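Local structure of oxalate biosynthetic component 1 (Burkholderia thailandensis, 5IKY) at residues K930-S935 with L970-G975; S936-A941 with S976-H981; G986-D991 with G1047-R1052; D779-P784 with L833-S838. The protein probably makes oxalate as a bifunctional enzyme, pairing a lyase activity with an alpha/beta-hydrolase domain in quorum sensing-dependent oxalogenesis. All blocks are in the same frame, centred on the assembly; numbering follows the deposited sequence.

Interaction 1 (K930-S935 with L970-G975)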
# COMPACT_ATOMS: atom_id res chain seq x y z
N LYS A 930 29.84 22.15 8.90
CA LYS A 930 29.10 21.09 8.24
C LYS A 930 28.76 19.97 9.21
O LYS A 930 29.65 19.32 9.75
CB LYS A 930 29.89 20.55 7.05
CG LYS A 930 30.12 21.58 5.94
CD LYS A 930 31.18 21.11 4.96
CE LYS A 930 32.54 21.01 5.62
NZ LYS A 930 33.61 20.65 4.65
N CYS A 931 27.47 19.75 9.42
CA CYS A 931 27.01 18.77 10.40
C CYS A 931 26.19 17.64 9.77
O CYS A 931 25.39 17.87 8.86
CB CYS A 931 26.18 19.45 11.49
SG CYS A 931 27.01 20.81 12.34
N PHE A 932 26.41 16.43 10.26
CA PHE A 932 25.58 15.28 9.89
C PHE A 932 24.55 15.02 10.98
O PHE A 932 24.84 15.15 12.17
CB PHE A 932 26.44 14.04 9.67
CG PHE A 932 27.08 13.98 8.31
CD1 PHE A 932 26.35 14.28 7.17
CD2 PHE A 932 28.41 13.62 8.17
CE1 PHE A 932 26.93 14.23 5.92
CE2 PHE A 932 29.00 13.57 6.92
CZ PHE A 932 28.26 13.87 5.79
N ALA A 933 23.34 14.67 10.56
CA ALA A 933 22.27 14.39 11.51
C ALA A 933 21.55 13.09 11.16
O ALA A 933 21.35 12.77 9.99
CB ALA A 933 21.28 15.55 11.55
N HIS A 934 21.17 12.35 12.20
CA HIS A 934 20.37 11.15 12.02
C HIS A 934 19.35 11.02 13.15
O HIS A 934 19.63 11.38 14.29
CB HIS A 934 21.26 9.90 11.98
CG HIS A 934 20.50 8.62 12.03
ND1 HIS A 934 19.65 8.21 11.02
CD2 HIS A 934 20.45 7.64 12.97
CE1 HIS A 934 19.11 7.05 11.34
NE2 HIS A 934 19.59 6.68 12.52
N SER A 935 18.17 10.50 12.81
CA SER A 935 17.10 10.28 13.77
C SER A 935 16.71 11.57 14.49
O SER A 935 16.20 12.51 13.88
CB SER A 935 17.50 9.20 14.79
OG SER A 935 16.43 8.90 15.67
N LEU A 970 25.88 24.37 8.00
CA LEU A 970 25.15 23.52 7.06
C LEU A 970 24.70 22.22 7.73
O LEU A 970 25.36 21.72 8.64
CB LEU A 970 26.03 23.21 5.85
CG LEU A 970 25.42 22.35 4.75
CD1 LEU A 970 24.61 23.19 3.77
CD2 LEU A 970 26.51 21.57 4.04
N LEU A 971 23.57 21.68 7.28
CA LEU A 971 23.01 20.48 7.88
C LEU A 971 22.56 19.45 6.85
O LEU A 971 21.79 19.76 5.94
CB LEU A 971 21.83 20.84 8.78
CG LEU A 971 21.97 20.50 10.26
CD1 LEU A 971 20.75 21.01 11.01
CD2 LEU A 971 22.14 19.01 10.45
N VAL A 972 23.04 18.22 7.00
CA VAL A 972 22.57 17.11 6.19
C VAL A 972 21.98 16.04 7.10
O VAL A 972 22.68 15.41 7.89
CB VAL A 972 23.70 16.49 5.34
CG1 VAL A 972 23.17 15.31 4.54
CG2 VAL A 972 24.31 17.54 4.42
N SER A 973 20.67 15.84 6.99
CA SER A 973 19.96 14.93 7.89
C SER A 973 19.46 13.69 7.17
O SER A 973 18.72 13.78 6.18
CB SER A 973 18.79 15.66 8.56
OG SER A 973 18.12 14.82 9.49
N PHE A 974 19.86 12.52 7.66
CA PHE A 974 19.36 11.25 7.15
C PHE A 974 18.36 10.66 8.13
O PHE A 974 18.71 10.32 9.26
CB PHE A 974 20.50 10.27 6.89
CG PHE A 974 21.41 10.67 5.77
CD1 PHE A 974 22.55 11.42 6.01
CD2 PHE A 974 21.12 10.30 4.46
CE1 PHE A 974 23.39 11.79 4.97
CE2 PHE A 974 21.95 10.67 3.42
CZ PHE A 974 23.09 11.41 3.68
N GLY A 975 17.11 10.54 7.69
CA GLY A 975 16.05 10.06 8.55
C GLY A 975 15.72 11.07 9.63
O GLY A 975 15.99 10.84 10.81

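Interaction 2 (S936-A941 with S976-H981)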
# COMPACT_ATOMS: atom_id res chain seq x y z
N SER A 936 16.97 11.62 15.80
CA SER A 936 16.64 12.79 16.60
C SER A 936 17.68 13.89 16.47
O SER A 936 17.59 14.93 17.13
CB SER A 936 16.48 12.40 18.08
OG SER A 936 17.63 11.71 18.54
N GLY A 937 18.67 13.66 15.61
CA GLY A 937 19.75 14.61 15.41
C GLY A 937 19.27 15.96 14.91
O GLY A 937 19.79 17.00 15.30
N ILE A 938 18.26 15.94 14.03
CA ILE A 938 17.71 17.17 13.48
C ILE A 938 17.02 17.99 14.58
O ILE A 938 16.97 19.22 14.50
CB ILE A 938 16.73 16.88 12.32
CG1 ILE A 938 16.28 18.18 11.66
CG2 ILE A 938 15.53 16.08 12.81
CD1 ILE A 938 17.42 19.03 11.15
N ALA A 939 16.52 17.31 15.60
CA ALA A 939 15.87 17.98 16.72
C ALA A 939 16.90 18.68 17.60
O ALA A 939 16.72 19.83 18.00
CB ALA A 939 15.06 16.99 17.54
N THR A 940 17.98 17.96 17.91
CA THR A 940 19.06 18.51 18.72
C THR A 940 19.66 19.73 18.04
O THR A 940 20.01 20.72 18.70
CB THR A 940 20.17 17.45 18.97
OG1 THR A 940 19.62 16.34 19.69
CG2 THR A 940 21.32 18.05 19.77
N ALA A 941 19.77 19.67 16.72
CA ALA A 941 20.33 20.76 15.92
C ALA A 941 19.51 22.04 16.04
O ALA A 941 20.05 23.11 16.28
CB ALA A 941 20.45 20.34 14.47
N SER A 976 15.13 12.19 9.23
CA SER A 976 14.72 13.22 10.18
C SER A 976 13.51 12.76 10.98
O SER A 976 12.42 12.59 10.44
CB SER A 976 14.42 14.53 9.46
OG SER A 976 15.55 15.00 8.76
N ALA A 977 13.71 12.55 12.28
CA ALA A 977 12.67 12.02 13.15
C ALA A 977 11.92 13.14 13.88
O ALA A 977 11.15 12.88 14.81
CB ALA A 977 13.26 11.04 14.15
N ALA A 978 12.16 14.37 13.46
CA ALA A 978 11.49 15.53 14.04
C ALA A 978 11.18 16.54 12.95
O ALA A 978 11.85 16.58 11.92
CB ALA A 978 12.35 16.16 15.13
N ASP A 979 10.15 17.36 13.17
CA ASP A 979 9.76 18.36 12.20
C ASP A 979 10.83 19.43 12.03
O ASP A 979 11.47 19.84 13.00
CB ASP A 979 8.44 19.02 12.60
CG ASP A 979 7.24 18.13 12.35
OD1 ASP A 979 7.33 17.23 11.50
OD2 ASP A 979 6.19 18.35 13.00
N ILE A 980 11.02 19.87 10.79
CA ILE A 980 11.89 21.00 10.51
C ILE A 980 11.06 22.27 10.44
O ILE A 980 10.29 22.47 9.50
CB ILE A 980 12.66 20.82 9.19
CG1 ILE A 980 13.52 19.55 9.24
CG2 ILE A 980 13.53 22.04 8.92
CD1 ILE A 980 14.30 19.30 7.97
N HIS A 981 11.20 23.11 11.46
CA HIS A 981 10.46 24.36 11.50
C HIS A 981 11.00 25.32 10.45
O HIS A 981 12.00 26.01 10.68
CB HIS A 981 10.53 24.98 12.90
CG HIS A 981 10.09 24.05 13.98
ND1 HIS A 981 8.82 24.07 14.51
CD2 HIS A 981 10.75 23.06 14.64
CE1 HIS A 981 8.71 23.14 15.44
NE2 HIS A 981 9.87 22.51 15.54

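Interaction 3 (G986-D991 with G1047-R1052)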
# COMPACT_ATOMS: atom_id res chain seq x y z
N GLY A 986 17.50 29.59 11.64
CA GLY A 986 18.35 28.43 11.83
C GLY A 986 19.12 27.94 10.62
O GLY A 986 19.13 28.57 9.56
N THR A 987 19.77 26.80 10.80
CA THR A 987 20.63 26.21 9.79
C THR A 987 19.83 25.61 8.64
O THR A 987 18.82 24.95 8.86
CB THR A 987 21.54 25.12 10.40
OG1 THR A 987 22.11 25.60 11.62
CG2 THR A 987 22.64 24.74 9.43
N SER A 988 20.29 25.85 7.41
CA SER A 988 19.66 25.25 6.24
C SER A 988 19.95 23.75 6.19
O SER A 988 21.06 23.32 6.52
CB SER A 988 20.13 25.93 4.96
OG SER A 988 19.67 27.27 4.90
N VAL A 989 18.96 22.97 5.78
CA VAL A 989 19.06 21.51 5.86
C VAL A 989 18.82 20.81 4.53
O VAL A 989 17.94 21.20 3.76
CB VAL A 989 18.04 20.95 6.89
CG1 VAL A 989 18.36 19.50 7.22
CG2 VAL A 989 18.03 21.79 8.16
N VAL A 990 19.61 19.78 4.26
CA VAL A 990 19.28 18.82 3.22
C VAL A 990 18.67 17.60 3.90
O VAL A 990 19.34 16.91 4.67
CB VAL A 990 20.51 18.41 2.39
CG1 VAL A 990 20.17 17.23 1.48
CG2 VAL A 990 21.02 19.59 1.57
N ASP A 991 17.40 17.34 3.63
CA ASP A 991 16.65 16.33 4.37
C ASP A 991 16.38 15.08 3.54
O ASP A 991 15.69 15.13 2.52
CB ASP A 991 15.34 16.93 4.88
CG ASP A 991 14.51 15.93 5.67
OD1 ASP A 991 15.08 14.98 6.24
OD2 ASP A 991 13.28 16.11 5.73
N GLY A 1047 14.64 32.97 5.97
CA GLY A 1047 15.71 32.61 5.05
C GLY A 1047 16.22 31.18 5.16
O GLY A 1047 17.18 30.82 4.47
N LYS A 1048 15.60 30.37 6.00
CA LYS A 1048 16.00 28.98 6.14
C LYS A 1048 15.67 28.21 4.86
O LYS A 1048 14.59 28.35 4.30
CB LYS A 1048 15.32 28.32 7.34
CG LYS A 1048 15.66 26.84 7.50
CD LYS A 1048 14.96 26.22 8.70
CE LYS A 1048 15.84 26.28 9.95
NZ LYS A 1048 15.24 25.51 11.08
N ILE A 1049 16.62 27.39 4.40
CA ILE A 1049 16.44 26.61 3.19
C ILE A 1049 16.39 25.12 3.51
O ILE A 1049 17.24 24.60 4.24
CB ILE A 1049 17.57 26.87 2.17
CG1 ILE A 1049 17.65 28.36 1.84
CG2 ILE A 1049 17.35 26.06 0.90
CD1 ILE A 1049 18.75 28.71 0.86
N VAL A 1050 15.40 24.42 2.97
CA VAL A 1050 15.26 22.99 3.21
C VAL A 1050 15.12 22.20 1.91
O VAL A 1050 14.21 22.43 1.13
CB VAL A 1050 14.04 22.68 4.11
CG1 VAL A 1050 13.86 21.18 4.27
CG2 VAL A 1050 14.20 23.35 5.47
N ALA A 1051 16.05 21.27 1.70
CA ALA A 1051 16.01 20.39 0.54
C ALA A 1051 15.35 19.07 0.91
O ALA A 1051 16.00 18.17 1.44
CB ALA A 1051 17.40 20.15 0.00
N ARG A 1052 14.06 18.95 0.62
CA ARG A 1052 13.29 17.77 0.98
C ARG A 1052 13.27 16.74 -0.15
O ARG A 1052 12.73 17.00 -1.22
CB ARG A 1052 11.86 18.15 1.36
CG ARG A 1052 11.10 17.09 2.12
CD ARG A 1052 11.12 17.37 3.62
NE ARG A 1052 10.51 18.65 3.94
CZ ARG A 1052 10.36 19.12 5.17
NH1 ARG A 1052 10.78 18.41 6.21
NH2 ARG A 1052 9.80 20.30 5.37

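Interaction 4 (D779-P784 with L833-S838)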
# COMPACT_ATOMS: atom_id res chain seq x y z
N ASP A 779 36.59 18.38 9.48
CA ASP A 779 35.74 18.68 8.34
C ASP A 779 34.25 18.58 8.66
O ASP A 779 33.46 19.46 8.29
CB ASP A 779 36.08 17.75 7.17
CG ASP A 779 37.57 17.71 6.87
OD1 ASP A 779 38.04 18.54 6.06
OD2 ASP A 779 38.27 16.84 7.44
N TRP A 780 33.86 17.50 9.33
CA TRP A 780 32.44 17.25 9.62
C TRP A 780 32.16 16.97 11.09
O TRP A 780 32.85 16.17 11.73
CB TRP A 780 31.93 16.08 8.79
CG TRP A 780 31.83 16.36 7.32
CD1 TRP A 780 32.84 16.27 6.40
CD2 TRP A 780 30.66 16.75 6.60
NE1 TRP A 780 32.36 16.60 5.16
CE2 TRP A 780 31.03 16.90 5.25
CE3 TRP A 780 29.33 17.00 6.97
CZ2 TRP A 780 30.12 17.28 4.27
CZ3 TRP A 780 28.43 17.38 5.99
CH2 TRP A 780 28.83 17.52 4.66
N VAL A 781 31.14 17.63 11.62
CA VAL A 781 30.65 17.33 12.97
C VAL A 781 29.46 16.39 12.89
O VAL A 781 28.53 16.62 12.13
CB VAL A 781 30.26 18.62 13.72
CG1 VAL A 781 29.62 18.28 15.06
CG2 VAL A 781 31.47 19.52 13.91
N VAL A 782 29.49 15.32 13.68
CA VAL A 782 28.38 14.38 13.71
C VAL A 782 27.57 14.54 15.00
O VAL A 782 28.06 14.26 16.09
CB VAL A 782 28.86 12.93 13.58
CG1 VAL A 782 27.68 11.97 13.67
CG2 VAL A 782 29.61 12.73 12.28
N LEU A 783 26.33 14.99 14.85
CA LEU A 783 25.43 15.17 15.99
C LEU A 783 24.96 13.82 16.52
O LEU A 783 24.91 12.84 15.78
CB LEU A 783 24.24 16.04 15.59
CG LEU A 783 24.57 17.47 15.18
CD1 LEU A 783 23.32 18.19 14.69
CD2 LEU A 783 25.20 18.22 16.34
N PRO A 784 24.61 13.76 17.82
CA PRO A 784 24.16 12.50 18.40
C PRO A 784 22.73 12.14 18.01
O PRO A 784 21.91 13.03 17.79
CB PRO A 784 24.26 12.76 19.91
CG PRO A 784 24.04 14.22 20.04
CD PRO A 784 24.70 14.83 18.83
N LEU A 833 34.23 14.75 13.68
CA LEU A 833 33.96 14.95 15.10
C LEU A 833 32.60 14.38 15.48
O LEU A 833 31.57 14.83 14.98
CB LEU A 833 34.03 16.44 15.47
CG LEU A 833 33.65 16.75 16.92
CD1 LEU A 833 34.65 16.12 17.88
CD2 LEU A 833 33.55 18.25 17.15
N ALA A 834 32.60 13.40 16.37
CA ALA A 834 31.37 12.75 16.81
C ALA A 834 30.98 13.19 18.22
O ALA A 834 31.83 13.27 19.11
CB ALA A 834 31.51 11.25 16.75
N ILE A 835 29.70 13.47 18.41
CA ILE A 835 29.20 13.91 19.71
C ILE A 835 28.28 12.86 20.33
O ILE A 835 27.42 12.29 19.66
CB ILE A 835 28.44 15.25 19.59
CG1 ILE A 835 29.25 16.26 18.77
CG2 ILE A 835 28.11 15.81 20.97
CD1 ILE A 835 28.56 17.59 18.58
N THR A 836 28.48 12.61 21.62
CA THR A 836 27.65 11.69 22.37
C THR A 836 26.83 12.46 23.40
O THR A 836 27.35 13.33 24.08
CB THR A 836 28.49 10.62 23.08
OG1 THR A 836 29.28 9.91 22.12
CG2 THR A 836 27.60 9.63 23.82
N HIS A 837 25.54 12.15 23.50
CA HIS A 837 24.67 12.83 24.46
C HIS A 837 25.09 12.60 25.90
O HIS A 837 25.84 11.67 26.20
CB HIS A 837 23.21 12.39 24.27
CG HIS A 837 22.42 13.27 23.35
ND1 HIS A 837 22.34 14.63 23.51
CD2 HIS A 837 21.65 12.97 22.28
CE1 HIS A 837 21.57 15.14 22.57
NE2 HIS A 837 21.14 14.15 21.81
N SER A 838 24.59 13.45 26.80
CA SER A 838 24.78 13.25 28.22
C SER A 838 23.90 12.11 28.71
O SER A 838 22.75 11.98 28.27
CB SER A 838 24.48 14.53 29.00
OG SER A 838 24.48 14.30 30.40

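Interaction 1 (K930-S935 with L970-G975)
F974 O is gripped twice by H934: the ring nitrogen ND1 donates to it at 2.9 Å, while the CA-H of the same residue makes a weaker CH...O contact. This sits at the end of two neighbouring parallel strands in the central sheet of an alpha/beta-hydrolase fold. H934 CG lies anti to its backbone N (chi1 171°), and the ring brings its ND1 edge to the carbonyl, which stands 18° out of the ring plane.

Earlier in the ladder C931 and A933 do the bonding, each using both N and O. C931 N reaches L970 O and C931 O takes V972 N, both at 3.0 Å; A933 N then goes to V972 O, and A933 O takes F974 N at 2.8 Å. The strands twist by 28° as they run.

Side chains alternate between two layers. On one side A933 CB meets L971 CD2 at 3.7 Å, and that layer is covered by helix 937-955 through I938 and A941. On the other, F932 lies beside V972 and points the same way, its CD1 edge 3.9 Å from V972 CB, while W780 and F805 stack on the ring.

S935 ends its strand with a positive phi, a strained backbone one residue before helix 937-955. That geometry is consistent with the nucleophile elbow of a serine hydrolase, and so is the partner of its side chain: S935 OG is hydrogen-bonded to H1069 NE2.

Interaction 2 (S936-A941 with S976-H981)
A939 and I938, in the first turn of helix 937-955, pack on A978 and its neighbours in the loop that leaves strand 969-976. The apolar contacts carry the joint. A939 CB meets A978 CB at 3.7 Å, methyl against methyl. I938 puts its two branches to separate uses. CG2, set between the backbone N and the carbonyl carbon, goes into the bend of the loop, 3.9 Å from S976 CB and equally far from A978 CB. CG1, anti to the backbone N (chi1 -174°), faces I980, whose side chain crosses it at about a right angle, CG1 to CG1 at 3.9 Å.

Apolar to polar contacts come next. I938 CG2 rests on the loop backbone, 3.8 Å from A978 O, and A977 CB stands 4.1 Å from S936 N, just where the chain enters the helix.

Hydrogen bonds lie around this apolar patch. S936 O turns inward to its own helix and accepts T940 N at 3.2 Å. S976 OG is held by D991 and S973, while Q942, one residue beyond A941, reaches the loop with both ends of its amide, at D979 O and H981 N.

The helix is the one that follows a turn resembling the nucleophile elbow of alpha/beta hydrolases. Since its first turn meets the loop through methyl and methylene groups, the contact itself rests on shape, and the directional link between helix and loop comes from Q942.

Interaction 3 (G986-D991 with G1047-R1052)
Two parallel strands near the far end of the alpha/beta-hydrolase sheet meet here, 988-992 beside 1049-1054, with axes only 2° apart. The pairing opens with a side chain: S988 OG takes the hydrogen bond of I1049 N at 3.1 Å, doing what a main-chain carbonyl would do further along. With OG beside its own backbone N (chi1 -67°), the hydroxyl also lies against I1049 CB. From there the ladder is regular. V989 N bonds to I1049 O, A1051 N to V989 O, both at 2.8 Å, and D991 N to A1051 O at 2.7 Å.

On one face V990 CG2 touches A1051 CB at 4.0 Å. On the other, D991 and R1052 run side by side. Their salt bridge is weak, R1052 NH1 to D991 OD2 at 3.4 Å, and the placing of OD2 is doubtful. The firmer partners are D991 OD1 with S976 and T993, and the guanidinium with Q1042 and Y1009. V1050 CG1 lies over the centre of one guanidinium face.

Before the strands pair, the K1048 chain bends at chi3 (-92°) and lays CE 3.4 Å from T987 O.

Interaction 4 (D779-P784 with L833-S838)
P784 sits on H837 in the tightest part of this contact. Its CG stands over the centre of the imidazole, 3.5 Å from the ring centroid and 14° off the normal, a CH-pi contact in which the two side chains cross at about a right angle. The same proline presses CB to 3.2 Å from I835 O and brings CD to I835 CB at 3.8 Å. I835 also sends CD1 to V781 CG1, at 3.7 Å, and reaches L783 CD2 with the same methyl. With its CG1 beside the backbone N (chi1 -48°), that methylene lies 3.5 Å from V782 O.

The two strands are parallel partners in the alpha/beta-hydrolase sheet. L833 N bonds to W780 O at 2.8 Å with an N-H...O angle of 167°, V782 N to L833 O, and I835 N to V782 O at 2.9 Å.

Packing is looser on the face of V782 and A834, where the two CB atoms are 4.5 Å apart and helix 792-813 covers both residues. At the start of its strand, W780 gives the adjoining strand its carbonyl but turns its indole away, to touch helix 1080-1090 through I1086 and F1089. The partly exposed D779 takes no part across the pair; its OD2 accepts R831 N instead.

How the interactions relate
The four contacts lie in the C-terminal alpha/beta-hydrolase region. Interactions 1, 3 and 4 are neighbouring strand pairs of one mixed sheet, crossed in the order 832-836, 780-782, 929-935, 969-976, 988-992, 1049-1054; interaction 2 packs helix 937-955 on the loop after strand 969-976. Interaction 4 comes first in the chain, interactions 1 and 2 interleave, and interaction 3 closes the series. Centres of interactions 3 and 4 are each about 10 Å from that of interaction 1 and about 19 Å from each other, with interaction 1 bonded to both. The helix of interaction 2 lies against the face of L971 and S973, so the putative nucleophile elbow at S935 sits where strand 929-935 passes into that helix.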